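Local coordinates for flagellar pocket-related cytoskeletal protein (PDB 6SJQ), which is a cytoskeletal protein of the trypanosome flagellar pocket collar, seen here as its N-terminal ubiquitin-fold domain, which has a long structured loop for protein binding, at residues A[7-12]-A[86-91]; A[13-18]-A[96-101]; A[19-24]-A[39-44]; A[60-65]-A[92-97]. One frame throughout, in Å; residues are numbered along the deposited sequence.

Contact 1: residues A[7-12]-A[86-91]; sequences LVQVAA and YCQLYV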
loop_
_atom_site.group_PDB
_atom_site.type_symbol
_atom_site.label_atom_id
_atom_site.label_comp_id
_atom_site.label_asym_id
_atom_site.label_seq_id
_atom_site.Cartn_x
_atom_site.Cartn_y
_atom_site.Cartn_z
ATOM N N LEU A 7 1.157 10.505 -8.952
ATOM C CA LEU A 7 0.574 9.199 -8.646
ATOM C C LEU A 7 1.633 8.280 -8.067
ATOM O O LEU A 7 2.801 8.356 -8.455
ATOM C CB LEU A 7 -0.004 8.549 -9.911
ATOM C CG LEU A 7 -1.010 9.486 -10.597
ATOM C CD1 LEU A 7 -1.437 8.971 -11.966
ATOM C CD2 LEU A 7 -2.199 9.651 -9.716
ATOM N N VAL A 8 1.211 7.432 -7.128
ATOM C CA VAL A 8 2.059 6.367 -6.611
ATOM C C VAL A 8 1.231 5.080 -6.582
ATOM O O VAL A 8 0.078 5.117 -6.187
ATOM C CB VAL A 8 2.532 6.683 -5.175
ATOM C CG1 VAL A 8 3.467 5.589 -4.680
ATOM C CG2 VAL A 8 3.240 8.046 -5.129
ATOM N N GLN A 9 1.798 3.948 -6.997
ATOM C CA GLN A 9 1.105 2.653 -6.854
ATOM C C GLN A 9 1.538 2.040 -5.543
ATOM O O GLN A 9 2.737 1.966 -5.269
ATOM C CB GLN A 9 1.501 1.694 -7.975
ATOM C CG GLN A 9 1.245 2.211 -9.378
ATOM C CD GLN A 9 1.765 1.244 -10.420
ATOM O OE1 GLN A 9 1.139 0.213 -10.693
ATOM N NE2 GLN A 9 2.944 1.544 -10.978
ATOM N N VAL A 10 0.586 1.636 -4.701
ATOM C CA VAL A 10 0.929 1.031 -3.415
ATOM C C VAL A 10 0.315 -0.368 -3.304
ATOM O O VAL A 10 -0.910 -0.541 -3.432
ATOM C CB VAL A 10 0.477 1.923 -2.251
ATOM C CG1 VAL A 10 1.157 1.497 -0.989
ATOM C CG2 VAL A 10 0.829 3.375 -2.544
ATOM N N ALA A 11 1.171 -1.359 -3.087
ATOM C CA ALA A 11 0.726 -2.732 -3.000
ATOM C C ALA A 11 0.926 -3.299 -1.600
ATOM O O ALA A 11 1.791 -2.848 -0.838
ATOM C CB ALA A 11 1.463 -3.600 -4.040
ATOM N N ALA A 12 0.092 -4.287 -1.266
ATOM C CA ALA A 12 0.222 -5.024 -0.010
ATOM C C ALA A 12 -0.471 -6.375 -0.130
ATOM O O ALA A 12 -1.276 -6.592 -1.044
ATOM C CB ALA A 12 -0.378 -4.226 1.162
ATOM N N TYR A 86 4.297 7.450 -10.603
ATOM C CA TYR A 86 3.792 6.132 -10.935
ATOM C C TYR A 86 4.748 5.033 -10.524
ATOM O O TYR A 86 4.638 3.906 -11.003
ATOM C CB TYR A 86 3.358 6.010 -12.410
ATOM C CG TYR A 86 2.092 5.191 -12.538
ATOM C CD1 TYR A 86 2.129 3.889 -13.008
ATOM C CD2 TYR A 86 0.868 5.708 -12.141
ATOM C CE1 TYR A 86 0.972 3.127 -13.100
ATOM C CE2 TYR A 86 -0.297 4.957 -12.234
ATOM C CZ TYR A 86 -0.238 3.669 -12.716
ATOM O OH TYR A 86 -1.395 2.916 -12.798
ATOM N N CYS A 87 5.658 5.345 -9.606
ATOM C CA CYS A 87 6.518 4.305 -9.055
ATOM C C CYS A 87 5.676 3.294 -8.260
ATOM O O CYS A 87 4.549 3.584 -7.863
ATOM C CB CYS A 87 7.646 4.899 -8.215
ATOM S SG CYS A 87 7.175 5.556 -6.594
ATOM N N GLN A 88 6.226 2.086 -8.094
ATOM C CA GLN A 88 5.561 1.017 -7.364
ATOM C C GLN A 88 6.160 0.832 -5.973
ATOM O O GLN A 88 7.366 0.631 -5.832
ATOM C CB GLN A 88 5.697 -0.304 -8.130
ATOM C CG GLN A 88 4.988 -1.461 -7.417
ATOM C CD GLN A 88 3.487 -1.361 -7.524
ATOM O OE1 GLN A 88 2.912 -1.391 -8.633
ATOM N NE2 GLN A 88 2.827 -1.204 -6.376
ATOM N N LEU A 89 5.310 0.906 -4.948
ATOM C CA LEU A 89 5.692 0.644 -3.559
ATOM C C LEU A 89 5.059 -0.655 -3.053
ATOM O O LEU A 89 4.003 -1.079 -3.525
ATOM C CB LEU A 89 5.224 1.793 -2.643
ATOM C CG LEU A 89 5.634 3.223 -3.001
ATOM C CD1 LEU A 89 5.168 4.171 -1.901
ATOM C CD2 LEU A 89 7.130 3.312 -3.182
ATOM N N TYR A 90 5.710 -1.297 -2.089
ATOM C CA TYR A 90 5.090 -2.409 -1.377
ATOM C C TYR A 90 5.168 -2.120 0.114
ATOM O O TYR A 90 6.216 -1.711 0.619
ATOM C CB TYR A 90 5.807 -3.718 -1.678
ATOM C CG TYR A 90 5.166 -4.901 -0.989
ATOM C CD1 TYR A 90 4.090 -5.568 -1.560
ATOM C CD2 TYR A 90 5.633 -5.345 0.239
ATOM C CE1 TYR A 90 3.505 -6.665 -0.924
ATOM C CE2 TYR A 90 5.059 -6.433 0.869
ATOM C CZ TYR A 90 4.007 -7.087 0.282
ATOM O OH TYR A 90 3.445 -8.161 0.942
ATOM N N VAL A 91 4.081 -2.345 0.832
ATOM C CA VAL A 91 4.049 -1.988 2.247
ATOM C C VAL A 91 3.887 -3.238 3.108
ATOM O O VAL A 91 2.932 -4.013 2.919
ATOM C CB VAL A 91 2.911 -0.996 2.536
ATOM C CG1 VAL A 91 2.980 -0.526 3.997
ATOM C CG2 VAL A 91 3.011 0.185 1.611
#

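Contact 2: residues A[13-18]-A[96-101]; sequences DIFNNK and NEWHKE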
loop_
_atom_site.group_PDB
_atom_site.type_symbol
_atom_site.label_atom_id
_atom_site.label_comp_id
_atom_site.label_asym_id
_atom_site.label_seq_id
_atom_site.Cartn_x
_atom_site.Cartn_y
_atom_site.Cartn_z
ATOM N N ASP A 13 -0.164 -7.272 0.799
ATOM C CA ASP A 13 -0.898 -8.530 0.866
ATOM C C ASP A 13 -2.034 -8.444 1.867
ATOM O O ASP A 13 -1.803 -8.276 3.062
ATOM C CB ASP A 13 0.041 -9.694 1.173
ATOM C CG ASP A 13 0.855 -10.092 -0.041
ATOM O OD1 ASP A 13 0.255 -10.616 -1.001
ATOM O OD2 ASP A 13 2.083 -9.855 -0.060
ATOM N N ILE A 14 -3.264 -8.542 1.365
ATOM C CA ILE A 14 -4.446 -8.472 2.227
ATOM C C ILE A 14 -5.273 -9.764 2.114
ATOM O O ILE A 14 -5.791 -10.092 1.044
ATOM C CB ILE A 14 -5.331 -7.254 1.867
ATOM C CG1 ILE A 14 -4.501 -5.948 1.796
ATOM C CG2 ILE A 14 -6.511 -7.147 2.826
ATOM C CD1 ILE A 14 -4.025 -5.375 3.131
ATOM N N PHE A 15 -5.401 -10.478 3.224
ATOM C CA PHE A 15 -6.053 -11.806 3.253
ATOM C C PHE A 15 -5.642 -12.726 2.115
ATOM O O PHE A 15 -6.503 -13.265 1.425
ATOM C CB PHE A 15 -7.578 -11.670 3.219
ATOM C CG PHE A 15 -8.143 -10.956 4.393
ATOM C CD1 PHE A 15 -8.026 -11.489 5.664
ATOM C CD2 PHE A 15 -8.811 -9.758 4.227
ATOM C CE1 PHE A 15 -8.553 -10.829 6.767
ATOM C CE2 PHE A 15 -9.361 -9.090 5.323
ATOM C CZ PHE A 15 -9.226 -9.622 6.596
ATOM N N ASN A 16 -4.344 -12.889 1.902
ATOM C CA ASN A 16 -3.873 -13.788 0.837
ATOM C C ASN A 16 -4.221 -13.373 -0.603
ATOM O O ASN A 16 -4.241 -14.212 -1.505
ATOM C CB ASN A 16 -4.341 -15.235 1.085
ATOM C CG ASN A 16 -3.509 -15.955 2.129
ATOM O OD1 ASN A 16 -2.281 -15.840 2.155
ATOM N ND2 ASN A 16 -4.176 -16.723 2.987
ATOM N N ASN A 17 -4.507 -12.091 -0.819
ATOM C CA ASN A 17 -4.540 -11.547 -2.178
ATOM C C ASN A 17 -3.575 -10.378 -2.235
ATOM O O ASN A 17 -3.482 -9.619 -1.278
ATOM C CB ASN A 17 -5.942 -11.070 -2.548
ATOM C CG ASN A 17 -6.946 -12.202 -2.617
ATOM O OD1 ASN A 17 -7.846 -12.303 -1.782
ATOM N ND2 ASN A 17 -6.794 -13.067 -3.615
ATOM N N LYS A 18 -2.856 -10.230 -3.346
ATOM C CA LYS A 18 -2.028 -9.047 -3.554
ATOM C C LYS A 18 -2.917 -7.939 -4.083
ATOM O O LYS A 18 -3.603 -8.113 -5.088
ATOM C CB LYS A 18 -0.969 -9.329 -4.614
ATOM C CG LYS A 18 0.363 -9.755 -4.082
ATOM C CD LYS A 18 1.199 -8.567 -3.659
ATOM C CE LYS A 18 2.599 -9.055 -3.368
ATOM N NZ LYS A 18 2.559 -10.425 -2.774
ATOM N N ASN A 96 1.329 -10.767 11.982
ATOM C CA ASN A 96 -0.059 -10.802 12.430
ATOM C C ASN A 96 -0.734 -12.059 11.893
ATOM O O ASN A 96 -0.184 -12.726 11.010
ATOM C CB ASN A 96 -0.795 -9.555 11.927
ATOM C CG ASN A 96 -0.886 -9.517 10.420
ATOM O OD1 ASN A 96 -1.853 -10.018 9.831
ATOM N ND2 ASN A 96 0.139 -8.948 9.779
ATOM N N GLU A 97 -1.946 -12.343 12.378
ATOM C CA GLU A 97 -2.653 -13.599 12.103
ATOM C C GLU A 97 -3.277 -13.731 10.717
ATOM O O GLU A 97 -3.561 -14.841 10.259
ATOM C CB GLU A 97 -3.817 -13.771 13.096
ATOM C CG GLU A 97 -3.498 -13.588 14.573
ATOM C CD GLU A 97 -4.761 -13.612 15.435
ATOM O OE1 GLU A 97 -5.602 -14.523 15.252
ATOM O OE2 GLU A 97 -4.920 -12.710 16.286
ATOM N N TRP A 98 -3.553 -12.603 10.071
ATOM C CA TRP A 98 -4.443 -12.630 8.916
ATOM C C TRP A 98 -3.779 -12.318 7.606
ATOM O O TRP A 98 -4.270 -12.737 6.562
ATOM C CB TRP A 98 -5.618 -11.673 9.136
ATOM C CG TRP A 98 -6.294 -11.936 10.419
ATOM C CD1 TRP A 98 -7.016 -13.047 10.750
ATOM C CD2 TRP A 98 -6.302 -11.093 11.568
ATOM N NE1 TRP A 98 -7.478 -12.940 12.033
ATOM C CE2 TRP A 98 -7.053 -11.745 12.563
ATOM C CE3 TRP A 98 -5.742 -9.844 11.859
ATOM C CZ2 TRP A 98 -7.271 -11.192 13.822
ATOM C CZ3 TRP A 98 -5.958 -9.294 13.104
ATOM C CH2 TRP A 98 -6.715 -9.967 14.073
ATOM N N HIS A 99 -2.669 -11.586 7.654
ATOM C CA HIS A 99 -2.048 -11.088 6.435
ATOM C C HIS A 99 -0.597 -11.504 6.358
ATOM O O HIS A 99 0.233 -11.035 7.139
ATOM C CB HIS A 99 -2.162 -9.561 6.369
ATOM C CG HIS A 99 -3.548 -9.063 6.653
ATOM N ND1 HIS A 99 -4.589 -9.229 5.772
ATOM C CD2 HIS A 99 -4.065 -8.447 7.744
ATOM C CE1 HIS A 99 -5.697 -8.729 6.302
ATOM N NE2 HIS A 99 -5.402 -8.240 7.488
ATOM N N LYS A 100 -0.293 -12.392 5.419
ATOM C CA LYS A 100 1.077 -12.848 5.258
ATOM C C LYS A 100 1.578 -12.589 3.848
ATOM O O LYS A 100 0.792 -12.514 2.892
ATOM C CB LYS A 100 1.232 -14.324 5.651
ATOM C CG LYS A 100 0.033 -15.210 5.349
ATOM C CD LYS A 100 -0.859 -15.381 6.574
ATOM C CE LYS A 100 -1.883 -16.504 6.356
ATOM N NZ LYS A 100 -2.978 -16.512 7.378
ATOM N N GLU A 101 2.890 -12.423 3.739
ATOM C CA GLU A 101 3.526 -12.119 2.475
ATOM C C GLU A 101 3.364 -13.267 1.496
ATOM O O GLU A 101 3.309 -14.436 1.888
ATOM C CB GLU A 101 5.010 -11.804 2.689
ATOM C CG GLU A 101 5.271 -10.519 3.473
ATOM C CD GLU A 101 5.063 -10.678 4.976
ATOM O OE1 GLU A 101 4.667 -11.781 5.421
ATOM O OE2 GLU A 101 5.292 -9.696 5.717
HETATM O O HOH W 1 -1.864 -11.437 3.410
HETATM O O HOH W 2 -0.630 -14.035 1.260
#

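Contact 3: residues A[19-24]-A[39-44]; sequences VNFELS and ETAFSN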
loop_
_atom_site.group_PDB
_atom_site.type_symbol
_atom_site.label_atom_id
_atom_site.label_comp_id
_atom_site.label_asym_id
_atom_site.label_seq_id
_atom_site.Cartn_x
_atom_site.Cartn_y
_atom_site.Cartn_z
ATOM N N VAL A 19 -2.927 -6.797 -3.408
ATOM C CA VAL A 19 -3.739 -5.687 -3.890
ATOM C C VAL A 19 -2.800 -4.572 -4.301
ATOM O O VAL A 19 -1.675 -4.478 -3.814
ATOM C CB VAL A 19 -4.760 -5.190 -2.848
ATOM C CG1 VAL A 19 -5.693 -6.332 -2.419
ATOM C CG2 VAL A 19 -4.058 -4.605 -1.648
ATOM N N ASN A 20 -3.229 -3.756 -5.257
ATOM C CA ASN A 20 -2.397 -2.653 -5.730
ATOM C C ASN A 20 -3.306 -1.473 -5.977
ATOM O O ASN A 20 -4.224 -1.562 -6.803
ATOM C CB ASN A 20 -1.680 -3.015 -7.029
ATOM C CG ASN A 20 -0.559 -2.045 -7.363
ATOM O OD1 ASN A 20 -0.056 -1.352 -6.479
ATOM N ND2 ASN A 20 -0.136 -2.014 -8.639
ATOM N N PHE A 21 -3.061 -0.373 -5.256
ATOM C CA PHE A 21 -3.863 0.842 -5.380
ATOM C C PHE A 21 -3.105 2.024 -5.978
ATOM O O PHE A 21 -1.935 2.290 -5.636
ATOM C CB PHE A 21 -4.406 1.258 -4.002
ATOM C CG PHE A 21 -5.413 0.302 -3.428
ATOM C CD1 PHE A 21 -6.390 -0.268 -4.233
ATOM C CD2 PHE A 21 -5.396 -0.012 -2.070
ATOM C CE1 PHE A 21 -7.324 -1.139 -3.700
ATOM C CE2 PHE A 21 -6.317 -0.887 -1.530
ATOM C CZ PHE A 21 -7.299 -1.442 -2.347
ATOM N N GLU A 22 -3.785 2.745 -6.868
ATOM C CA GLU A 22 -3.264 4.010 -7.391
ATOM C C GLU A 22 -3.655 5.124 -6.432
ATOM O O GLU A 22 -4.849 5.395 -6.250
ATOM C CB GLU A 22 -3.893 4.260 -8.762
ATOM C CG GLU A 22 -3.302 5.397 -9.543
ATOM C CD GLU A 22 -3.995 5.532 -10.886
ATOM O OE1 GLU A 22 -3.681 4.737 -11.799
ATOM O OE2 GLU A 22 -4.877 6.404 -11.008
ATOM N N LEU A 23 -2.676 5.756 -5.780
ATOM C CA LEU A 23 -2.968 6.860 -4.865
ATOM C C LEU A 23 -2.575 8.147 -5.560
ATOM O O LEU A 23 -1.543 8.201 -6.238
ATOM C CB LEU A 23 -2.184 6.687 -3.557
ATOM C CG LEU A 23 -2.462 5.404 -2.763
ATOM C CD1 LEU A 23 -1.778 5.506 -1.401
ATOM C CD2 LEU A 23 -3.967 5.201 -2.572
ATOM N N SER A 24 -3.406 9.179 -5.441
ATOM C CA SER A 24 -3.175 10.459 -6.115
ATOM C C SER A 24 -2.857 11.557 -5.100
ATOM O O SER A 24 -3.475 11.620 -4.031
ATOM C CB SER A 24 -4.411 10.878 -6.928
ATOM O OG SER A 24 -4.683 9.971 -7.983
ATOM N N GLU A 39 -2.186 3.639 4.656
ATOM C CA GLU A 39 -2.839 2.942 5.770
ATOM C C GLU A 39 -4.356 3.104 5.734
ATOM O O GLU A 39 -5.104 2.167 6.044
ATOM C CB GLU A 39 -2.258 3.389 7.131
ATOM C CG GLU A 39 -0.860 2.872 7.371
ATOM C CD GLU A 39 -0.307 3.272 8.723
ATOM O OE1 GLU A 39 -0.808 4.247 9.323
ATOM O OE2 GLU A 39 0.647 2.612 9.184
ATOM N N THR A 40 -4.820 4.278 5.333
ATOM C CA THR A 40 -6.246 4.503 5.207
ATOM C C THR A 40 -6.814 3.595 4.113
ATOM O O THR A 40 -7.813 2.900 4.339
ATOM C CB THR A 40 -6.557 5.970 4.875
ATOM O OG1 THR A 40 -6.205 6.777 6.009
ATOM C CG2 THR A 40 -8.049 6.146 4.559
ATOM N N ALA A 41 -6.170 3.575 2.945
ATOM C CA ALA A 41 -6.680 2.772 1.816
ATOM C C ALA A 41 -6.699 1.281 2.149
ATOM O O ALA A 41 -7.675 0.581 1.875
ATOM C CB ALA A 41 -5.856 3.025 0.567
ATOM N N PHE A 42 -5.624 0.786 2.753
ATOM C CA PHE A 42 -5.553 -0.642 3.067
ATOM C C PHE A 42 -6.484 -1.009 4.224
ATOM O O PHE A 42 -6.985 -2.136 4.278
ATOM C CB PHE A 42 -4.103 -1.054 3.373
ATOM C CG PHE A 42 -3.188 -1.039 2.162
ATOM C CD1 PHE A 42 -3.588 -1.580 0.947
ATOM C CD2 PHE A 42 -1.920 -0.499 2.256
ATOM C CE1 PHE A 42 -2.718 -1.554 -0.163
ATOM C CE2 PHE A 42 -1.051 -0.482 1.163
ATOM C CZ PHE A 42 -1.453 -1.004 -0.042
ATOM N N SER A 43 -6.700 -0.075 5.153
ATOM C CA SER A 43 -7.618 -0.332 6.267
ATOM C C SER A 43 -9.011 -0.419 5.699
ATOM O O SER A 43 -9.798 -1.274 6.122
ATOM C CB SER A 43 -7.556 0.739 7.349
ATOM O OG SER A 43 -6.332 0.681 8.067
ATOM N N ASN A 44 -9.312 0.436 4.721
ATOM C CA ASN A 44 -10.610 0.367 4.046
ATOM C C ASN A 44 -10.789 -0.940 3.300
ATOM O O ASN A 44 -11.876 -1.523 3.325
ATOM C CB ASN A 44 -10.835 1.553 3.113
ATOM C CG ASN A 44 -11.113 2.832 3.876
ATOM O OD1 ASN A 44 -11.459 2.790 5.068
ATOM N ND2 ASN A 44 -10.965 3.978 3.204
#

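Contact 4: residues A[60-65]-A[92-97]; sequences HSSKIK and FQPPNE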
loop_
_atom_site.group_PDB
_atom_site.type_symbol
_atom_site.label_atom_id
_atom_site.label_comp_id
_atom_site.label_asym_id
_atom_site.label_seq_id
_atom_site.Cartn_x
_atom_site.Cartn_y
_atom_site.Cartn_z
ATOM N N HIS A 60 -1.466 -1.693 9.574
ATOM C CA HIS A 60 -0.362 -0.954 10.183
ATOM C C HIS A 60 0.906 -1.165 9.372
ATOM O O HIS A 60 1.391 -2.291 9.265
ATOM C CB HIS A 60 -0.137 -1.443 11.609
ATOM C CG HIS A 60 -1.345 -1.318 12.486
ATOM N ND1 HIS A 60 -1.800 -0.101 12.954
ATOM C CD2 HIS A 60 -2.189 -2.252 12.979
ATOM C CE1 HIS A 60 -2.872 -0.296 13.700
ATOM N NE2 HIS A 60 -3.130 -1.590 13.735
ATOM N N SER A 61 1.451 -0.083 8.831
ATOM C CA SER A 61 2.667 -0.161 8.024
ATOM C C SER A 61 3.907 -0.317 8.904
ATOM O O SER A 61 4.052 0.372 9.916
ATOM C CB SER A 61 2.804 1.109 7.208
ATOM O OG SER A 61 3.103 2.193 8.067
ATOM N N SER A 62 4.803 -1.229 8.531
ATOM C CA SER A 62 6.032 -1.457 9.303
ATOM C C SER A 62 7.309 -1.133 8.523
ATOM O O SER A 62 8.322 -0.754 9.112
ATOM C CB SER A 62 6.101 -2.894 9.824
ATOM O OG SER A 62 6.056 -3.841 8.768
ATOM N N LYS A 63 7.262 -1.327 7.206
ATOM C CA LYS A 63 8.366 -1.011 6.293
ATOM C C LYS A 63 7.753 -0.771 4.928
ATOM O O LYS A 63 6.843 -1.498 4.523
ATOM C CB LYS A 63 9.362 -2.161 6.147
ATOM C CG LYS A 63 10.454 -1.840 5.104
ATOM C CD LYS A 63 11.405 -2.995 4.834
ATOM C CE LYS A 63 12.285 -3.298 6.041
ATOM N NZ LYS A 63 13.298 -2.233 6.316
ATOM N N ILE A 64 8.244 0.244 4.224
ATOM C CA ILE A 64 7.795 0.499 2.868
ATOM C C ILE A 64 9.006 0.343 1.970
ATOM O O ILE A 64 10.062 0.915 2.251
ATOM C CB ILE A 64 7.222 1.923 2.718
ATOM C CG1 ILE A 64 5.964 2.073 3.592
ATOM C CG2 ILE A 64 6.846 2.191 1.274
ATOM C CD1 ILE A 64 5.332 3.458 3.529
ATOM N N LYS A 65 8.864 -0.448 0.910
ATOM C CA LYS A 65 9.893 -0.503 -0.128
ATOM C C LYS A 65 9.394 0.071 -1.446
ATOM O O LYS A 65 8.203 0.038 -1.734
ATOM C CB LYS A 65 10.338 -1.945 -0.351
ATOM C CG LYS A 65 11.041 -2.555 0.848
ATOM C CD LYS A 65 11.712 -3.845 0.459
ATOM C CE LYS A 65 12.383 -4.485 1.651
ATOM N NZ LYS A 65 13.065 -5.731 1.198
ATOM N N PHE A 92 4.831 -3.449 4.037
ATOM C CA PHE A 92 4.742 -4.563 4.974
ATOM C C PHE A 92 3.958 -4.146 6.214
ATOM O O PHE A 92 3.802 -2.940 6.499
ATOM C CB PHE A 92 6.143 -5.004 5.435
ATOM C CG PHE A 92 6.974 -5.640 4.350
ATOM C CD1 PHE A 92 7.055 -7.018 4.242
ATOM C CD2 PHE A 92 7.680 -4.854 3.438
ATOM C CE1 PHE A 92 7.813 -7.610 3.247
ATOM C CE2 PHE A 92 8.444 -5.444 2.440
ATOM C CZ PHE A 92 8.507 -6.817 2.344
ATOM N N GLN A 93 3.470 -5.153 6.936
ATOM C CA GLN A 93 2.926 -4.968 8.289
ATOM C C GLN A 93 3.740 -5.769 9.305
ATOM O O GLN A 93 4.441 -6.715 8.934
ATOM C CB GLN A 93 1.489 -5.474 8.359
ATOM C CG GLN A 93 0.494 -4.780 7.437
ATOM C CD GLN A 93 -0.943 -5.158 7.779
ATOM O OE1 GLN A 93 -1.547 -4.593 8.705
ATOM N NE2 GLN A 93 -1.500 -6.116 7.036
ATOM N N PRO A 94 3.636 -5.416 10.601
ATOM C CA PRO A 94 4.282 -6.291 11.592
ATOM C C PRO A 94 3.602 -7.646 11.536
ATOM O O PRO A 94 2.468 -7.714 11.070
ATOM C CB PRO A 94 3.950 -5.615 12.930
ATOM C CG PRO A 94 3.623 -4.193 12.586
ATOM C CD PRO A 94 2.995 -4.243 11.219
ATOM N N PRO A 95 4.276 -8.722 11.989
ATOM C CA PRO A 95 3.664 -10.059 11.987
ATOM C C PRO A 95 2.267 -10.085 12.630
ATOM O O PRO A 95 2.053 -9.485 13.683
ATOM C CB PRO A 95 4.647 -10.887 12.829
ATOM C CG PRO A 95 5.980 -10.250 12.553
ATOM C CD PRO A 95 5.685 -8.755 12.426
ATOM N N ASN A 96 1.329 -10.767 11.982
ATOM C CA ASN A 96 -0.059 -10.802 12.430
ATOM C C ASN A 96 -0.734 -12.059 11.893
ATOM O O ASN A 96 -0.184 -12.726 11.010
ATOM C CB ASN A 96 -0.795 -9.555 11.927
ATOM C CG ASN A 96 -0.886 -9.517 10.420
ATOM O OD1 ASN A 96 -1.853 -10.018 9.831
ATOM N ND2 ASN A 96 0.139 -8.948 9.779
ATOM N N GLU A 97 -1.946 -12.343 12.378
ATOM C CA GLU A 97 -2.653 -13.599 12.103
ATOM C C GLU A 97 -3.277 -13.731 10.717
ATOM O O GLU A 97 -3.561 -14.841 10.259
ATOM C CB GLU A 97 -3.817 -13.771 13.096
ATOM C CG GLU A 97 -3.498 -13.588 14.573
ATOM C CD GLU A 97 -4.761 -13.612 15.435
ATOM O OE1 GLU A 97 -5.602 -14.523 15.252
ATOM O OE2 GLU A 97 -4.920 -12.710 16.286
#

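Contact 1: residues A[7-12]-A[86-91]
Gln9 lays its extended side chain over one face of the Tyr86 ring. Here strands 6-14 and 87-92 run parallel at the centre of the sheet, the pairing of first and last strands that marks the ubiquitin fold. Gln9 CG stands 3.9 Å from the ring centroid, 15° off the normal. The Gln9 amide plane is stacked on the ring at a tilt of 25°. Its NE2 bonds to Tyr86 O at 2.9 Å, with the oxygen close to the amide plane, while OE1 is held by Asn20 ND2. Leu7 CB meets the ring at its edge. Tyr86 OH reaches past strand 6-14 to Glu22 on strand 17-25. The Gln88 side chain crosses that of Gln9 at about a right angle, and its NE2 bonds Asn20 OD1. Backbone bonds from Gln9 N to Cys87 O and from Leu89 N to Gln9 O set the ladder. The opposite face is apolar. There Val8 CG1 touches Leu89 CD1 at 3.6 Å, and Val10 CG1 lies by Val91 CG2. Helix 31-49 covers this face. Leu89 O takes two donors from opposite faces of its carbonyl plane: Ala11 N at 2.9 Å and Gln88 NE2 at 3.1 Å.

Contact 2: residues A[13-18]-A[96-101]
His99 CG lies anti to its carbonyl carbon (chi1 -48°), and the Phe15 CG does the same. With these torsions the two rings meet. His99 CE1 sits over the centre of the Phe15 ring, 3.4 Å above its plane. The pair is edge-to-face, with planes at 55°. His99 ND1 accepts Phe15 N at 3.0 Å in a nearly straight bond of 171°, and the donor lies in the imidazole plane. The other ring nitrogen, NE2, is hydrogen-bonded to His57. Both bonds fix the imidazole rotation. Trp98 CB packs at 3.9 Å from Phe15 CE1. One water joins Asn16 OD1 to Lys100 O, and another joins Asn16 N to the same oxygen. Asp13 CB touches Lys100 O. The Asp13 carboxylate forms a salt bridge with Lys18 NZ, and OD2 probably also bonds Tyr90 OH. Asn96 OD1 receives Trp98 N and His99 N. The contact thus joins the type I' beta turn, Ile14 to Asn17, of the hairpin of strands 6-14 and 17-25 to the loop after strand 87-92, which holds an Asx turn at Asn96.

Contact 3: residues A[19-24]-A[39-44]
The Phe21 and Phe42 rings meet obliquely, with planes 31° apart and centroids 5.7 Å from each other. The two side chains pass one another heading opposite ways. Phe21 CD2 and CE2 lie against Phe42 CE1 and CD1, and Phe21 CD2 comes within 3.6 Å of Phe42 CE1. Ala41 O also approaches the Phe21 ring at an oblique angle, 3.9 Å from CE2. Phe42 CE1 thus touches Phe21 CD2 and, in the conformer given, Val19 CG2 at 3.6 Å. Phe42 CG is anti to its carbonyl carbon (chi1 -70°), and the ring beyond it extends to the strand although the CB bond itself is not aimed there. Ala41 does point at the strand. Its CB packs on Phe21 CD2 at 4.0 Å and more distantly on Leu23 CD2, at 4.3 Å. The contact is apolar and mostly buried. Within the beta-grasp arrangement of ubiquitin folds, helix 31-49 packs across the sheet. Here it covers strand 17-25, at 136° between the short segments and an axis distance of 10.2 Å. Phe42 also reaches Ala12 on strand 6-14 and the ring of Phe59 in a loop.

Contact 4: residues A[60-65]-A[92-97]
Ser62 N gives a 2.8 Å hydrogen bond to Phe92 O, and Phe92 N gives one of the same length to Lys63 O. These backbone bonds make the closely fitted part of the contact, near the ends of strands 63-68 and 87-92 in the ubiquitin-like sheet. Ser62 N stands above the carbonyl plane of Phe92, while Phe92 N lies almost in line with the carbonyl of Lys63. Close by, in the conformer given, Ser62 OG packs on Phe92 CB at 3.5 Å, and Ser62 CB lies against Pro94 CD, 3.7 Å away. The Gln93 side chain reaches across to the other segment. Its CG is anti to the carbonyl carbon (chi1 -61°), and the chain then runs extended until OE1 accepts His60 N at 3.0 Å. His60 O in turn touches Pro94 CD at 3.2 Å and Gln93 CA at 3.2 Å. The outer side is looser. The Phe92 ring holds Lys63 O at its edge, in plane. Lys65 crosses it obliquely, and its methylenes lie by Phe92 CE2, CE at 4.1 Å. Many of the residues on this side are exposed. The end of Lys63 leads away to a salt bridge with Asp76, and Ser61 OG bonds to Glu39 on helix 31-49. Three directional bonds, one to a glutamine amide, probably fix the course of the chain after Phe92, with the Phe92 ring adding apolar cover.

In the fold
Contact 1 forms the middle of the sheet, and the other three branch from it. Contact 3 lies nearest, with centres about 9 Å apart. Strand 6-14 bonds to strand 17-25 there, through Val10 N to Phe21 O at 2.8 Å. Contact 4 continues the sheet on the other side, where Tyr90 N meets Lys65 O at 2.8 Å. Contact 2 is the farthest from contact 1, with centres about 17 Å apart, yet Tyr90 OH probably bonds Asp13 OD2. Contacts 2 and 4 share Asn96 and Glu97, so one loop after strand 87-92 serves both. Ser61 OG and Glu39 OE2 probably bond in the conformer given, linking contact 4 to the helix of contact 3. The chain carries no ligand in these contacts.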